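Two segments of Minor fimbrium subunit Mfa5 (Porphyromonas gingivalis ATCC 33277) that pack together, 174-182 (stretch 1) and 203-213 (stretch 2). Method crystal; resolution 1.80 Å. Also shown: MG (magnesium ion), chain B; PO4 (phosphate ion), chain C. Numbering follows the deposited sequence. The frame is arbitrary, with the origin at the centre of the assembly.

Stretch 1 174-182: LVSYDHEPH
Stretch 2 (203-213) PIWGTHTQGGL

Stretch 1 is a hairpin: strand 174-177, a loop, then a strand resuming at Pro-181, with Ser-176 and His-182 exchanging backbone hydrogen bonds (Ser-176 N to His-182 O 3.1 Å, His-182 N to Ser-176 O 2.7 Å). Stretch 2 is an extended segment that enters a helix at Thr-209. The helix runs nearly antiparallel to strand 174-177, at 164°, with the axes 8.0 Å apart at closest. In register, Asp-178 faces Thr-207, His-179 faces Gly-206 (CA to CA 4.0 Å) and Pro-181 faces Gly-212.

Glycine makes such closeness possible. Gly-206, at phi/psi 102/139, has no room for a CB, which would lie 2.5 Å from His-179 CB; a CB on Gly-212 would sit 2.7 Å from Tyr-177 CD2. The bare helix face instead receives Pro-181, whose CB lies 3.5 Å from Gly-211 O.

Two hydrogen bonds lock the loop: His-208 N gives to Asp-178 O at 2.7 Å, and His-179 ND1 to Trp-205 O at 2.8 Å. His-208 (chi1 t) also caps the helix, its ND1 accepting from Gly-211 N at 2.9 Å. Tyr-177 (p, chi2 94°) turns its CA-to-CB bond toward stretch 2, and its OH and Thr-209 OG1 share a hydrogen bond at 2.9 Å.

The aromatic contact is a face-to-face stack: the His-179 ring (p, chi2 -91°) and the Trp-205 six-membered ring (p, chi2 -91°) have centroids 3.7 Å apart and planes at 13°. Nearby, Asp-178 (p) accepts at OD2 from His-182 NE2, 2.8 Å away, while Ile-204 (m, t) brings CD1 to 3.4 Å from that OD2.

Beside the contact, Thr-207 (m) directs its CA-to-CB bond away from stretch 1. Its OG1 binds magnesium at 2.1 Å, and phosphate O4 joins the metal at 2.0 Å. Gly-206 N donates to phosphate O1 at 2.8 Å.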

ATOM      1  N   LEU A 174      10.163 -23.973  15.528  1.00 17.64           N
ATOM      2  CA  LEU A 174      10.861 -24.077  16.798  1.00 18.93           C
ATOM      3  C   LEU A 174      11.798 -25.271  16.829  1.00 19.96           C
ATOM      4  O   LEU A 174      11.388 -26.406  16.561  1.00 20.31           O
ATOM      5  CB  LEU A 174       9.851 -24.161  17.952  1.00 19.53           C
ATOM      6  CG  LEU A 174      10.457 -24.222  19.349  1.00 20.71           C
ATOM      7  CD1 LEU A 174      11.216 -22.931  19.690  1.00 20.05           C
ATOM      8  CD2 LEU A 174       9.347 -24.527  20.380  1.00 26.05           C
ATOM      9  N   VAL A 175      13.058 -24.979  17.164  1.00 18.24           N
ATOM     10  CA  VAL A 175      14.122 -25.951  17.350  1.00 18.92           C
ATOM     11  C   VAL A 175      14.700 -25.797  18.763  1.00 16.32           C
ATOM     12  O   VAL A 175      14.923 -24.682  19.239  1.00 18.16           O
ATOM     13  CB  VAL A 175      15.243 -25.743  16.300  1.00 18.46           C
ATOM     14  CG1 VAL A 175      16.419 -26.675  16.598  1.00 15.76           C
ATOM     15  CG2 VAL A 175      14.737 -25.968  14.879  1.00 18.99           C
ATOM     16  N   SER A 176      14.970 -26.913  19.427  1.00 20.09           N
ATOM     17  CA  SER A 176      15.786 -26.900  20.631  1.00 21.42           C
ATOM     18  C   SER A 176      17.010 -27.763  20.352  1.00 16.63           C
ATOM     19  O   SER A 176      17.041 -28.546  19.396  1.00 17.54           O
ATOM     20  CB  SER A 176      15.034 -27.413  21.858  1.00 21.45           C
ATOM     21  OG  SER A 176      14.799 -28.805  21.755  1.00 19.77           O
ATOM     22  N   TYR A 177      18.045 -27.606  21.175  1.00 16.72           N
ATOM     23  CA  TYR A 177      19.179 -28.464  20.988  1.00 14.53           C
ATOM     24  C   TYR A 177      19.956 -28.638  22.282  1.00 15.67           C
ATOM     25  O   TYR A 177      19.984 -27.766  23.157  1.00 19.36           O
ATOM     26  CB  TYR A 177      20.128 -27.957  19.879  1.00 17.16           C
ATOM     27  CG  TYR A 177      20.860 -26.675  20.213  1.00 16.45           C
ATOM     28  CD1 TYR A 177      22.133 -26.696  20.761  1.00 15.00           C
ATOM     29  CD2 TYR A 177      20.294 -25.442  19.953  1.00 17.82           C
ATOM     30  CE1 TYR A 177      22.803 -25.535  21.051  1.00 16.85           C
ATOM     31  CE2 TYR A 177      20.957 -24.288  20.247  1.00 17.35           C
ATOM     32  CZ  TYR A 177      22.218 -24.332  20.791  1.00 18.10           C
ATOM     33  OH  TYR A 177      22.887 -23.152  21.065  1.00 16.21           O
ATOM     34  N   ASP A 178      20.580 -29.797  22.366  1.00 17.91           N
ATOM     35  CA  ASP A 178      21.582 -30.112  23.375  1.00 19.72           C
ATOM     36  C   ASP A 178      22.754 -30.744  22.618  1.00 17.27           C
ATOM     37  O   ASP A 178      23.410 -30.073  21.803  1.00 18.57           O
ATOM     38  CB  ASP A 178      21.014 -31.021  24.465  1.00 18.45           C
ATOM     39  CG  ASP A 178      20.149 -32.146  23.926  1.00 18.39           C
ATOM     40  OD1 ASP A 178      20.713 -33.144  23.415  1.00 20.43           O
ATOM     41  OD2 ASP A 178      18.884 -32.018  24.023  1.00 20.84           O
ATOM     42  N   HIS A 179      23.064 -32.012  22.882  1.00 19.03           N
ATOM     43  CA  HIS A 179      24.082 -32.655  22.061  1.00 18.27           C
ATOM     44  C   HIS A 179      23.562 -33.025  20.680  1.00 18.80           C
ATOM     45  O   HIS A 179      24.351 -33.450  19.836  1.00 20.50           O
ATOM     46  CB  HIS A 179      24.677 -33.903  22.746  1.00 18.93           C
ATOM     47  CG  HIS A 179      23.668 -34.925  23.156  1.00 17.22           C
ATOM     48  ND1 HIS A 179      23.091 -34.919  24.407  1.00 24.44           N
ATOM     49  CD2 HIS A 179      23.123 -35.971  22.488  1.00 23.37           C
ATOM     50  CE1 HIS A 179      22.247 -35.933  24.501  1.00 23.76           C
ATOM     51  NE2 HIS A 179      22.248 -36.585  23.350  1.00 20.39           N
ATOM     52  N   GLU A 180      22.270 -32.838  20.416  1.00 18.94           N
ATOM     53  CA  GLU A 180      21.679 -33.009  19.098  1.00 19.75           C
ATOM     54  C   GLU A 180      20.495 -32.050  18.999  1.00 17.93           C
ATOM     55  O   GLU A 180      19.947 -31.628  20.024  1.00 17.35           O
ATOM     56  CB  GLU A 180      21.229 -34.466  18.877  1.00 18.62           C
ATOM     57  CG  GLU A 180      20.123 -34.806  19.818  1.00 21.08           C
ATOM     58  CD  GLU A 180      19.802 -36.274  19.906  1.00 31.27           C
ATOM     59  OE1 GLU A 180      20.155 -37.028  18.984  1.00 26.68           O
ATOM     60  OE2 GLU A 180      19.171 -36.653  20.918  1.00 27.82           O
ATOM     61  N   PRO A 181      20.094 -31.667  17.800  1.00 20.73           N
ATOM     62  CA  PRO A 181      18.956 -30.758  17.666  1.00 20.47           C
ATOM     63  C   PRO A 181      17.646 -31.533  17.679  1.00 18.43           C
ATOM     64  O   PRO A 181      17.593 -32.734  17.371  1.00 19.48           O
ATOM     65  CB  PRO A 181      19.217 -30.095  16.301  1.00 20.21           C
ATOM     66  CG  PRO A 181      19.885 -31.187  15.498  1.00 22.50           C
ATOM     67  CD  PRO A 181      20.768 -31.912  16.507  1.00 21.15           C
ATOM     68  N   HIS A 182      16.583 -30.810  18.019  1.00 19.49           N
ATOM     69  CA  HIS A 182      15.238 -31.365  18.090  1.00 20.56           C
ATOM     70  C   HIS A 182      14.248 -30.474  17.359  1.00 20.30           C
ATOM     71  O   HIS A 182      14.161 -29.282  17.653  1.00 21.03           O
ATOM     72  CB  HIS A 182      14.763 -31.488  19.528  1.00 18.44           C
ATOM     73  CG  HIS A 182      15.737 -32.186  20.420  1.00 20.46           C
ATOM     74  ND1 HIS A 182      15.969 -33.543  20.335  1.00 23.29           N
ATOM     75  CD2 HIS A 182      16.518 -31.726  21.428  1.00 17.97           C
ATOM     76  CE1 HIS A 182      16.864 -33.888  21.247  1.00 24.50           C
ATOM     77  NE2 HIS A 182      17.223 -32.805  21.913  1.00 19.17           N
ATOM     78  N   PRO A 203      17.281 -29.266  30.682  1.00 25.33           N
ATOM     79  CA  PRO A 203      18.736 -29.266  30.418  1.00 23.77           C
ATOM     80  C   PRO A 203      19.289 -30.658  30.163  1.00 29.62           C
ATOM     81  O   PRO A 203      19.090 -31.577  30.955  1.00 27.28           O
ATOM     82  CB  PRO A 203      19.338 -28.654  31.691  1.00 26.52           C
ATOM     83  CG  PRO A 203      18.197 -28.080  32.465  1.00 33.51           C
ATOM     84  CD  PRO A 203      16.958 -28.816  32.052  1.00 28.84           C
ATOM     85  N   ILE A 204      20.034 -30.797  29.061  1.00 23.52           N
ATOM     86  CA  ILE A 204      20.637 -32.050  28.643  1.00 21.06           C
ATOM     87  C   ILE A 204      22.078 -31.748  28.244  1.00 20.65           C
ATOM     88  O   ILE A 204      22.349 -30.698  27.660  1.00 18.24           O
ATOM     89  CB  ILE A 204      19.867 -32.698  27.472  1.00 20.78           C
ATOM     90  CG1 ILE A 204      18.449 -33.061  27.915  1.00 29.18           C
ATOM     91  CG2 ILE A 204      20.596 -33.904  26.946  1.00 23.03           C
ATOM     92  CD1 ILE A 204      17.562 -33.585  26.797  1.00 37.78           C
ATOM     93  N   TRP A 205      23.000 -32.657  28.556  1.00 22.16           N
ATOM     94  CA  TRP A 205      24.410 -32.395  28.274  1.00 23.55           C
ATOM     95  C   TRP A 205      24.633 -32.101  26.789  1.00 23.41           C
ATOM     96  O   TRP A 205      24.001 -32.688  25.909  1.00 21.40           O
ATOM     97  CB  TRP A 205      25.307 -33.594  28.704  1.00 22.79           C
ATOM     98  CG  TRP A 205      25.031 -34.908  27.992  1.00 23.07           C
ATOM     99  CD1 TRP A 205      24.166 -35.914  28.388  1.00 23.22           C
ATOM    100  CD2 TRP A 205      25.615 -35.365  26.752  1.00 22.73           C
ATOM    101  NE1 TRP A 205      24.170 -36.931  27.460  1.00 27.16           N
ATOM    102  CE2 TRP A 205      25.063 -36.630  26.463  1.00 25.00           C
ATOM    103  CE3 TRP A 205      26.557 -34.832  25.878  1.00 22.21           C
ATOM    104  CZ2 TRP A 205      25.401 -37.346  25.323  1.00 25.97           C
ATOM    105  CZ3 TRP A 205      26.879 -35.542  24.740  1.00 21.44           C
ATOM    106  CH2 TRP A 205      26.317 -36.790  24.481  1.00 24.98           C
ATOM    107  N   GLY A 206      25.602 -31.223  26.515  1.00 20.52           N
ATOM    108  CA  GLY A 206      26.064 -31.020  25.157  1.00 21.59           C
ATOM    109  C   GLY A 206      25.486 -29.759  24.547  1.00 19.32           C
ATOM    110  O   GLY A 206      24.309 -29.484  24.736  1.00 18.43           O
ATOM    111  N   THR A 207      26.286 -28.995  23.809  1.00 16.94           N
ATOM    112  CA  THR A 207      25.824 -27.744  23.204  1.00 16.98           C
ATOM    113  C   THR A 207      26.193 -27.754  21.719  1.00 17.48           C
ATOM    114  O   THR A 207      27.221 -27.197  21.306  1.00 19.62           O
ATOM    115  CB  THR A 207      26.408 -26.530  23.937  1.00 18.39           C
ATOM    116  OG1 THR A 207      26.185 -26.621  25.361  1.00 17.63           O
ATOM    117  CG2 THR A 207      25.805 -25.243  23.403  1.00 17.54           C
ATOM    118  N   HIS A 208      25.332 -28.367  20.907  1.00 14.70           N
ATOM    119  CA  HIS A 208      25.583 -28.566  19.468  1.00 17.49           C
ATOM    120  C   HIS A 208      24.934 -27.425  18.682  1.00 16.42           C
ATOM    121  O   HIS A 208      23.928 -27.582  17.988  1.00 16.14           O
ATOM    122  CB  HIS A 208      25.044 -29.921  19.043  1.00 17.50           C
ATOM    123  CG  HIS A 208      25.674 -30.508  17.817  1.00 15.04           C
ATOM    124  ND1 HIS A 208      25.901 -29.792  16.661  1.00 17.02           N
ATOM    125  CD2 HIS A 208      26.075 -31.772  17.559  1.00 14.95           C
ATOM    126  CE1 HIS A 208      26.423 -30.593  15.745  1.00 15.72           C
ATOM    127  NE2 HIS A 208      26.552 -31.798  16.273  1.00 17.46           N
ATOM    128  N   THR A 209      25.493 -26.223  18.875  1.00 14.64           N
ATOM    129  CA  THR A 209      24.892 -25.028  18.279  1.00 17.85           C
ATOM    130  C   THR A 209      24.870 -25.135  16.755  1.00 15.48           C
ATOM    131  O   THR A 209      23.883 -24.765  16.110  1.00 15.16           O
ATOM    132  CB  THR A 209      25.646 -23.802  18.779  1.00 17.66           C
ATOM    133  OG1 THR A 209      25.612 -23.798  20.217  1.00 19.21           O
ATOM    134  CG2 THR A 209      25.049 -22.493  18.258  1.00 15.37           C
ATOM    135  N   GLN A 210      25.930 -25.668  16.167  1.00 15.62           N
ATOM    136  CA  GLN A 210      25.907 -25.900  14.729  1.00 14.07           C
ATOM    137  C   GLN A 210      24.704 -26.754  14.352  1.00 14.95           C
ATOM    138  O   GLN A 210      24.006 -26.469  13.373  1.00 15.31           O
ATOM    139  CB  GLN A 210      27.198 -26.564  14.282  1.00 15.73           C
ATOM    140  CG  GLN A 210      27.101 -27.081  12.867  1.00 18.88           C
ATOM    141  CD  GLN A 210      28.398 -27.628  12.319  1.00 19.45           C
ATOM    142  OE1 GLN A 210      29.191 -28.259  13.040  1.00 18.66           O
ATOM    143  NE2 GLN A 210      28.625 -27.385  11.021  1.00 16.73           N
ATOM    144  N   GLY A 211      24.428 -27.797  15.140  1.00 17.38           N
ATOM    145  CA  GLY A 211      23.310 -28.678  14.815  1.00 19.77           C
ATOM    146  C   GLY A 211      21.963 -27.984  14.916  1.00 14.13           C
ATOM    147  O   GLY A 211      21.076 -28.192  14.075  1.00 15.91           O
ATOM    148  N   GLY A 212      21.784 -27.149  15.943  1.00 15.57           N
ATOM    149  CA  GLY A 212      20.584 -26.345  16.020  1.00 18.44           C
ATOM    150  C   GLY A 212      20.425 -25.445  14.809  1.00 17.17           C
ATOM    151  O   GLY A 212      19.343 -25.353  14.227  1.00 17.76           O
ATOM    152  N   LEU A 213      21.510 -24.799  14.388  1.00 16.25           N
ATOM    153  CA  LEU A 213      21.433 -23.926  13.228  1.00 15.25           C
ATOM    154  C   LEU A 213      21.201 -24.707  11.938  1.00 17.81           C
ATOM    155  O   LEU A 213      20.481 -24.239  11.049  1.00 17.28           O
ATOM    156  CB  LEU A 213      22.706 -23.092  13.129  1.00 15.24           C
ATOM    157  CG  LEU A 213      22.894 -22.061  14.216  1.00 15.10           C
ATOM    158  CD1 LEU A 213      24.279 -21.455  14.188  1.00 17.03           C
ATOM    159  CD2 LEU A 213      21.829 -20.937  14.105  1.00 19.11           C
TER
HETATM  160 MG    MG B1101      25.899 -25.427  27.021  1.00 19.27          MG
HETATM  161  P   PO4 C1102      27.134 -28.255  28.049  1.00 20.59           P
HETATM  162  O1  PO4 C1102      26.343 -29.481  28.541  1.00 20.91           O
HETATM  163  O2  PO4 C1102      27.682 -28.533  26.655  1.00 20.30           O
HETATM  164  O3  PO4 C1102      28.307 -28.079  28.994  1.00 23.39           O
HETATM  165  O4  PO4 C1102      26.313 -27.023  28.118  1.00 19.73           O
HETATM  166  O   HOH W   1      25.455 -23.678  26.084  1.00 19.53           O
HETATM  167  O   HOH W   2      27.882 -24.729  27.003  1.00 18.57           O